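Local coordinates for protein Myo-inositol phosphohydrolase (Mitsuokella multacida, PDB 4WU3) that probably removes phosphate groups from inositol phosphates such as phytate, as a PTP-like phosphatase, and here binds inositol-(1,3,4,5)-tetrakisphosphate, at residues Y340-D345 and N432-Y437; R422-G427 and L439-N444. The protein carries 2 engineered substitutions. All blocks are in the same frame, centred on the assembly; numbering follows the deposited sequence.

Contact 1. Residues Y340-D345 and N432-Y437. With 4IP (inositol-(1,3,4,5)-tetrakisphosphate), chain F.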
loop_
_atom_site.group_PDB
_atom_site.type_symbol
_atom_site.label_atom_id
_atom_site.label_comp_id
_atom_site.label_asym_id
_atom_site.label_seq_id
_atom_site.Cartn_x
_atom_site.Cartn_y
_atom_site.Cartn_z
ATOM N N TYR A 340 2.562 1.291 28.841
ATOM C CA TYR A 340 1.148 1.579 29.015
ATOM C C TYR A 340 0.498 0.746 30.136
ATOM O O TYR A 340 -0.709 0.853 30.369
ATOM C CB TYR A 340 0.423 1.318 27.699
ATOM C CG TYR A 340 0.660 -0.090 27.219
ATOM C CD1 TYR A 340 -0.071 -1.138 27.744
ATOM C CD2 TYR A 340 1.634 -0.378 26.273
ATOM C CE1 TYR A 340 0.137 -2.440 27.334
ATOM C CE2 TYR A 340 1.850 -1.684 25.849
ATOM C CZ TYR A 340 1.093 -2.711 26.391
ATOM O OH TYR A 340 1.260 -4.027 26.009
ATOM N N ILE A 341 1.284 -0.077 30.825
ATOM C CA ILE A 341 0.750 -0.887 31.920
ATOM C C ILE A 341 1.822 -1.259 32.936
ATOM O O ILE A 341 2.996 -1.412 32.593
ATOM C CB ILE A 341 0.098 -2.184 31.382
ATOM C CG1 ILE A 341 -0.798 -2.836 32.439
ATOM C CG2 ILE A 341 1.160 -3.170 30.919
ATOM C CD1 ILE A 341 -1.589 -4.024 31.936
ATOM N N TRP A 342 1.412 -1.411 34.188
ATOM C CA TRP A 342 2.298 -1.964 35.195
ATOM C C TRP A 342 2.209 -3.486 35.145
ATOM O O TRP A 342 1.184 -4.095 35.445
ATOM C CB TRP A 342 1.964 -1.443 36.591
ATOM C CG TRP A 342 2.408 -0.031 36.825
ATOM C CD1 TRP A 342 1.607 1.064 36.930
ATOM C CD2 TRP A 342 3.757 0.441 36.980
ATOM N NE1 TRP A 342 2.371 2.198 37.136
ATOM C CE2 TRP A 342 3.693 1.839 37.174
ATOM C CE3 TRP A 342 5.012 -0.181 36.965
ATOM C CZ2 TRP A 342 4.833 2.622 37.354
ATOM C CZ3 TRP A 342 6.142 0.596 37.136
ATOM C CH2 TRP A 342 6.045 1.983 37.340
ATOM N N ARG A 343 3.306 -4.088 34.726
ATOM C CA ARG A 343 3.421 -5.518 34.639
ATOM C C ARG A 343 3.890 -6.057 35.975
ATOM O O ARG A 343 4.784 -5.494 36.600
ATOM C CB ARG A 343 4.453 -5.853 33.574
ATOM C CG ARG A 343 4.852 -7.314 33.508
ATOM C CD ARG A 343 5.946 -7.509 32.469
ATOM N NE ARG A 343 6.048 -8.896 32.025
ATOM C CZ ARG A 343 6.912 -9.327 31.106
ATOM N NH1 ARG A 343 7.758 -8.486 30.528
ATOM N NH2 ARG A 343 6.935 -10.608 30.766
ATOM N N LEU A 344 3.281 -7.152 36.403
ATOM C CA LEU A 344 3.767 -7.914 37.539
ATOM C C LEU A 344 4.877 -8.860 37.092
ATOM O O LEU A 344 4.603 -9.903 36.516
ATOM C CB LEU A 344 2.617 -8.718 38.141
ATOM C CG LEU A 344 2.968 -9.733 39.226
ATOM C CD1 LEU A 344 3.659 -9.055 40.400
ATOM C CD2 LEU A 344 1.687 -10.425 39.669
ATOM N N ASP A 345 6.129 -8.495 37.360
ATOM C CA ASP A 345 7.279 -9.302 36.946
ATOM C C ASP A 345 7.368 -10.558 37.787
ATOM O O ASP A 345 7.574 -11.651 37.273
ATOM C CB ASP A 345 8.585 -8.516 37.097
ATOM C CG ASP A 345 8.749 -7.433 36.041
ATOM O OD1 ASP A 345 8.121 -7.548 34.974
ATOM O OD2 ASP A 345 9.510 -6.472 36.277
ATOM N N ASN A 432 6.128 -6.636 45.622
ATOM C CA ASN A 432 6.144 -7.301 44.311
ATOM C C ASN A 432 6.996 -6.537 43.311
ATOM O O ASN A 432 6.949 -5.314 43.262
ATOM C CB ASN A 432 4.731 -7.408 43.732
ATOM C CG ASN A 432 3.761 -8.099 44.660
ATOM O OD1 ASN A 432 3.963 -9.236 45.074
ATOM N ND2 ASN A 432 2.685 -7.404 44.991
ATOM N N ALA A 433 7.756 -7.269 42.503
ATOM C CA ALA A 433 8.535 -6.686 41.409
ATOM C C ALA A 433 7.593 -6.299 40.269
ATOM O O ALA A 433 6.811 -7.126 39.798
ATOM C CB ALA A 433 9.560 -7.697 40.911
ATOM N N VAL A 434 7.673 -5.048 39.831
ATOM C CA VAL A 434 6.843 -4.553 38.753
ATOM C C VAL A 434 7.698 -3.796 37.752
ATOM O O VAL A 434 8.820 -3.398 38.063
ATOM C CB VAL A 434 5.736 -3.615 39.277
ATOM C CG1 VAL A 434 4.846 -4.335 40.277
ATOM C CG2 VAL A 434 6.340 -2.380 39.914
ATOM N N SER A 435 7.160 -3.615 36.548
ATOM C CA SER A 435 7.821 -2.835 35.503
ATOM C C SER A 435 6.813 -2.089 34.636
ATOM O O SER A 435 5.654 -2.480 34.520
ATOM C CB SER A 435 8.725 -3.726 34.639
ATOM O OG SER A 435 7.997 -4.777 34.043
ATOM N N TRP A 436 7.248 -0.990 34.037
ATOM C CA TRP A 436 6.373 -0.215 33.176
ATOM C C TRP A 436 6.526 -0.760 31.763
ATOM O O TRP A 436 7.507 -0.490 31.083
ATOM C CB TRP A 436 6.737 1.259 33.254
ATOM C CG TRP A 436 5.808 2.186 32.509
ATOM C CD1 TRP A 436 6.149 3.046 31.511
ATOM C CD2 TRP A 436 4.397 2.354 32.719
ATOM N NE1 TRP A 436 5.047 3.734 31.082
ATOM C CE2 TRP A 436 3.957 3.328 31.805
ATOM C CE3 TRP A 436 3.466 1.770 33.587
ATOM C CZ2 TRP A 436 2.624 3.739 31.731
ATOM C CZ3 TRP A 436 2.140 2.173 33.513
ATOM C CH2 TRP A 436 1.733 3.151 32.591
ATOM N N TYR A 437 5.551 -1.554 31.347
ATOM C CA TYR A 437 5.674 -2.375 30.160
ATOM C C TYR A 437 5.122 -1.688 28.939
ATOM O O TYR A 437 3.946 -1.331 28.902
ATOM C CB TYR A 437 4.929 -3.700 30.345
ATOM C CG TYR A 437 5.101 -4.655 29.181
ATOM C CD1 TYR A 437 6.221 -5.472 29.088
ATOM C CD2 TYR A 437 4.156 -4.724 28.171
ATOM C CE1 TYR A 437 6.384 -6.347 28.020
ATOM C CE2 TYR A 437 4.317 -5.580 27.094
ATOM C CZ TYR A 437 5.430 -6.388 27.024
ATOM O OH TYR A 437 5.579 -7.237 25.958
HETATM C C1 4IP F . 14.058 -12.081 28.007
HETATM O O1 4IP F . 15.044 -12.315 29.011
HETATM C C2 4IP F . 12.715 -11.767 28.653
HETATM O O2 4IP F . 12.360 -12.817 29.543
HETATM C C3 4IP F . 11.608 -11.639 27.616
HETATM O O3 4IP F . 10.363 -11.382 28.271
HETATM C C4 4IP F . 11.489 -12.895 26.757
HETATM O O4 4IP F . 10.501 -12.673 25.743
HETATM C C5 4IP F . 12.830 -13.217 26.107
HETATM O O5 4IP F . 12.741 -14.423 25.345
HETATM C C6 4IP F . 13.942 -13.340 27.148
HETATM O O6 4IP F . 15.195 -13.596 26.508
HETATM P P1 4IP F . 15.849 -11.126 29.736
HETATM O O1P 4IP F . 16.773 -10.600 28.673
HETATM O O2P 4IP F . 16.526 -11.834 30.881
HETATM O O3P 4IP F . 14.778 -10.166 30.186
HETATM P P3 4IP F . 9.502 -10.071 27.892
HETATM O O4P 4IP F . 9.567 -10.015 26.383
HETATM O O5P 4IP F . 10.218 -8.945 28.602
HETATM O O6P 4IP F . 8.119 -10.363 28.418
HETATM P P4 4IP F . 9.283 -13.705 25.482
HETATM O O7P 4IP F . 8.696 -13.964 26.848
HETATM O O8P 4IP F . 8.373 -12.920 24.570
HETATM O O9P 4IP F . 9.962 -14.902 24.845
HETATM P P5 4IP F . 13.545 -14.553 23.950
HETATM O OPF 4IP F . 13.646 -13.136 23.406
HETATM O OPG 4IP F . 12.661 -15.478 23.139
HETATM O OPH 4IP F . 14.878 -15.146 24.346
HETATM O O HOH W 1 8.978 -5.908 31.653
#
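W436 turns the edge of its six-membered ring onto the face of W342. CE3 of W436 lies 3.6 Å from CE2 of W342, and the ring planes stand 56° apart, a T-shaped pair. W436 CG is anti to the backbone N (chi1 -174°), which swings the indole over the backbone of 340-345. One face of the W436 indole then covers the peptide between Y340 and I341. V434 CG2 touches W342 CE3 at 3.9 Å on the same side of the sheet. L468 and V470 of strand 467-471 and helix 449-463 also pack on W342.

The strands are antiparallel neighbours in a mixed sheet of the PTP-like phytase fold. R343 N donates to S435 O, and S435 N returns a bond to R343 O. Y340 and I341 both face Y437, a classic beta bulge.

The other side carries R343, S435 and Y437. The R343 chain runs extended from CG to NE and reaches the bound inositol phosphate. Its NH2 donates to 4IP O6P at 2.6 Å, and its NH1 to 4IP O5P at 3.2 Å. The Y437 ring stands 81° from the guanidinium plane, with CE1 3.6 Å from R343 NH1. Y340 OH meets the edge of the Y437 ring, 3.6 Å from CE2. S435 OG donates to D345 OD1 over 2.9 Å, while D345 OD2 is bridged to R422.

Contact 2. Residues R422-G427 and L439-N444; sequences RQETHG and LRDWGN. With 4IP (inositol-(1,3,4,5)-tetrakisphosphate), chain F.
The ND2 amide nitrogen of N444 donates two nearly straight hydrogen bonds, to Q423 O at 2.9 Å and to T425 OG1 at 3.0 Å. Both acceptors lie close to the plane of the N444 amide. These bonds tie the loop after strand 432-438 to the turn between strands 416-422 and 426-429 in the PTP-like phytase fold. T425 OG1 is also bonded to D455, and N444 OD1 to K447, so both ends of the N444 amide are held.

The Q423 chain is extended (chi1 -179°) and lies across N444, with the amide planes almost perpendicular. A water links Q423 OE1 to N444 N, and T510 bonds the same OE1.

On the ligand side, E424 and D441 meet at about a right angle. E424 OE2 lies only 3.1 Å from D441 OD2, a close pair of acidic oxygens. The positive charge of R422 and R546 probably eases this. R422 grips E424 OE2 side-on: NE donates at 2.8 Å and NH2 at 3.2 Å, and OE2 lies in the guanidinium plane. R546, a ligand-pocket residue, is bridged to E424 OE1. Replacing E424 by alanine would probably leave R546 NH1 without its carboxylate partner and R422 NE without its acceptor, though D345 and E395 would still hold R422 NH1.

A second water donates to both E424 OE1 and D441 O, a further link between the two residues. The D441 carboxylate also approaches the ligand, with D441 OD2 3.2 Å from 4IP O5P.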
loop_
_atom_site.group_PDB
_atom_site.type_symbol
_atom_site.label_atom_id
_atom_site.label_comp_id
_atom_site.label_asym_id
_atom_site.label_seq_id
_atom_site.Cartn_x
_atom_site.Cartn_y
_atom_site.Cartn_z
ATOM N N ARG A 422 18.470 -3.963 33.436
ATOM C CA ARG A 422 17.203 -3.630 32.787
ATOM C C ARG A 422 17.071 -2.175 32.327
ATOM O O ARG A 422 17.079 -1.251 33.146
ATOM C CB ARG A 422 16.063 -3.948 33.738
ATOM C CG ARG A 422 16.036 -5.390 34.206
ATOM C CD ARG A 422 14.812 -5.624 35.073
ATOM N NE ARG A 422 13.578 -5.606 34.294
ATOM C CZ ARG A 422 12.372 -5.816 34.807
ATOM N NH1 ARG A 422 12.225 -6.050 36.110
ATOM N NH2 ARG A 422 11.309 -5.798 34.016
ATOM N N GLN A 423 16.918 -1.974 31.019
ATOM C CA GLN A 423 16.699 -0.623 30.504
ATOM C C GLN A 423 15.309 -0.139 30.878
ATOM O O GLN A 423 15.106 1.031 31.194
ATOM C CB GLN A 423 16.847 -0.556 28.986
ATOM C CG GLN A 423 16.649 0.866 28.475
ATOM C CD GLN A 423 16.779 1.008 26.973
ATOM O OE1 GLN A 423 16.087 0.329 26.200
ATOM N NE2 GLN A 423 17.646 1.925 26.546
ATOM N N GLU A 424 14.352 -1.060 30.832
ATOM C CA GLU A 424 12.963 -0.740 31.106
ATOM C C GLU A 424 12.807 -0.287 32.557
ATOM O O GLU A 424 13.541 -0.739 33.450
ATOM C CB GLU A 424 12.065 -1.953 30.823
ATOM C CG GLU A 424 12.311 -3.160 31.720
ATOM C CD GLU A 424 13.261 -4.185 31.120
ATOM O OE1 GLU A 424 14.047 -3.831 30.222
ATOM O OE2 GLU A 424 13.225 -5.352 31.552
ATOM N N THR A 425 11.856 0.608 32.777
ATOM C CA THR A 425 11.559 1.128 34.113
ATOM C C THR A 425 10.898 0.050 34.977
ATOM O O THR A 425 9.948 -0.585 34.548
ATOM C CB THR A 425 10.624 2.351 34.022
ATOM O OG1 THR A 425 11.389 3.509 33.687
ATOM C CG2 THR A 425 9.905 2.594 35.342
ATOM N N HIS A 426 11.418 -0.162 36.183
ATOM C CA HIS A 426 10.864 -1.156 37.105
ATOM C C HIS A 426 11.126 -0.749 38.544
ATOM O O HIS A 426 11.908 0.172 38.813
ATOM C CB HIS A 426 11.464 -2.541 36.873
ATOM C CG HIS A 426 12.904 -2.640 37.260
ATOM N ND1 HIS A 426 13.343 -3.418 38.312
ATOM C CD2 HIS A 426 14.006 -2.039 36.749
ATOM C CE1 HIS A 426 14.658 -3.304 38.420
ATOM N NE2 HIS A 426 15.083 -2.468 37.488
ATOM N N GLY A 427 10.472 -1.463 39.462
ATOM C CA GLY A 427 10.615 -1.215 40.887
ATOM C C GLY A 427 9.857 -2.231 41.702
ATOM O O GLY A 427 9.643 -3.354 41.257
ATOM N N LEU A 439 5.193 -2.054 24.401
ATOM C CA LEU A 439 5.343 -3.041 23.339
ATOM C C LEU A 439 6.782 -3.538 23.223
ATOM O O LEU A 439 7.728 -2.749 23.240
ATOM C CB LEU A 439 4.904 -2.417 22.018
ATOM C CG LEU A 439 5.178 -3.220 20.745
ATOM C CD1 LEU A 439 4.248 -4.423 20.677
ATOM C CD2 LEU A 439 4.999 -2.312 19.535
ATOM N N ARG A 440 6.935 -4.849 23.081
ATOM C CA ARG A 440 8.257 -5.508 23.075
ATOM C C ARG A 440 9.118 -5.249 24.320
ATOM O O ARG A 440 10.328 -5.483 24.309
ATOM C CB ARG A 440 9.051 -5.111 21.832
ATOM C CG ARG A 440 8.599 -5.810 20.563
ATOM C CD ARG A 440 9.423 -5.338 19.380
ATOM N NE ARG A 440 8.850 -5.775 18.115
ATOM C CZ ARG A 440 9.415 -5.574 16.930
ATOM N NH1 ARG A 440 10.582 -4.945 16.843
ATOM N NH2 ARG A 440 8.817 -6.021 15.835
ATOM N N ASP A 441 8.497 -4.788 25.397
ATOM C CA ASP A 441 9.232 -4.360 26.594
ATOM C C ASP A 441 10.285 -3.270 26.300
ATOM O O ASP A 441 11.352 -3.231 26.920
ATOM C CB ASP A 441 9.883 -5.568 27.286
ATOM C CG ASP A 441 10.305 -5.257 28.724
ATOM O OD1 ASP A 441 9.737 -4.315 29.312
ATOM O OD2 ASP A 441 11.214 -5.935 29.256
ATOM N N TRP A 442 9.978 -2.373 25.367
ATOM C CA TRP A 442 10.913 -1.315 24.986
ATOM C C TRP A 442 10.471 0.059 25.503
ATOM O O TRP A 442 10.648 1.083 24.835
ATOM C CB TRP A 442 11.098 -1.269 23.465
ATOM C CG TRP A 442 11.912 -2.403 22.922
ATOM C CD1 TRP A 442 12.567 -3.358 23.642
ATOM C CD2 TRP A 442 12.187 -2.681 21.546
ATOM N NE1 TRP A 442 13.213 -4.230 22.802
ATOM C CE2 TRP A 442 13.004 -3.833 21.508
ATOM C CE3 TRP A 442 11.810 -2.082 20.342
ATOM C CZ2 TRP A 442 13.454 -4.392 20.316
ATOM C CZ3 TRP A 442 12.260 -2.635 19.154
ATOM C CH2 TRP A 442 13.073 -3.785 19.153
ATOM N N GLY A 443 9.928 0.071 26.715
ATOM C CA GLY A 443 9.485 1.305 27.356
ATOM C C GLY A 443 10.501 2.433 27.388
ATOM O O GLY A 443 10.123 3.596 27.381
ATOM N N ASN A 444 11.784 2.106 27.446
ATOM C CA ASN A 444 12.828 3.127 27.530
ATOM C C ASN A 444 13.820 3.067 26.376
ATOM O O ASN A 444 14.985 3.463 26.519
ATOM C CB ASN A 444 13.570 3.014 28.854
ATOM C CG ASN A 444 12.756 3.532 30.009
ATOM O OD1 ASN A 444 11.940 4.429 29.840
ATOM N ND2 ASN A 444 12.953 2.951 31.190
HETATM C C1 4IP F . 14.058 -12.081 28.007
HETATM O O1 4IP F . 15.044 -12.315 29.011
HETATM C C2 4IP F . 12.715 -11.767 28.653
HETATM O O2 4IP F . 12.360 -12.817 29.543
HETATM C C3 4IP F . 11.608 -11.639 27.616
HETATM O O3 4IP F . 10.363 -11.382 28.271
HETATM C C4 4IP F . 11.489 -12.895 26.757
HETATM O O4 4IP F . 10.501 -12.673 25.743
HETATM C C5 4IP F . 12.830 -13.217 26.107
HETATM O O5 4IP F . 12.741 -14.423 25.345
HETATM C C6 4IP F . 13.942 -13.340 27.148
HETATM O O6 4IP F . 15.195 -13.596 26.508
HETATM P P1 4IP F . 15.849 -11.126 29.736
HETATM O O1P 4IP F . 16.773 -10.600 28.673
HETATM O O2P 4IP F . 16.526 -11.834 30.881
HETATM O O3P 4IP F . 14.778 -10.166 30.186
HETATM P P3 4IP F . 9.502 -10.071 27.892
HETATM O O4P 4IP F . 9.567 -10.015 26.383
HETATM O O5P 4IP F . 10.218 -8.945 28.602
HETATM O O6P 4IP F . 8.119 -10.363 28.418
HETATM P P4 4IP F . 9.283 -13.705 25.482
HETATM O O7P 4IP F . 8.696 -13.964 26.848
HETATM O O8P 4IP F . 8.373 -12.920 24.570
HETATM O O9P 4IP F . 9.962 -14.902 24.845
HETATM P P5 4IP F . 13.545 -14.553 23.950
HETATM O OPF 4IP F . 13.646 -13.136 23.406
HETATM O OPG 4IP F . 12.661 -15.478 23.139
HETATM O OPH 4IP F . 14.878 -15.146 24.346
HETATM O O HOH W 2 13.512 -0.111 27.194
HETATM O O HOH W 3 14.009 -2.807 27.624
#

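How the contacts relate
Contacts 1 and 2 lie about 9 Å apart, centre to centre. Their segments alternate along the chain: 340-345, 422-427, 432-437, then 439-444. Both reach the same mixed sheet, where strand 432-438 sits between strands 342-346 and 426-429. The contacts touch directly, through the D345 to R422 salt bridge and a probable bond from W436 N to T425 O. Contact 1 is mostly strand pairing, whereas contact 2 is a buried meeting of turn and loop. Each supplies one residue to the same ligand pocket, so sheet and loop together line one part of the inositol phosphate site. S540, A544, R546, K477 and K592 are among the other residues that bind the ligand.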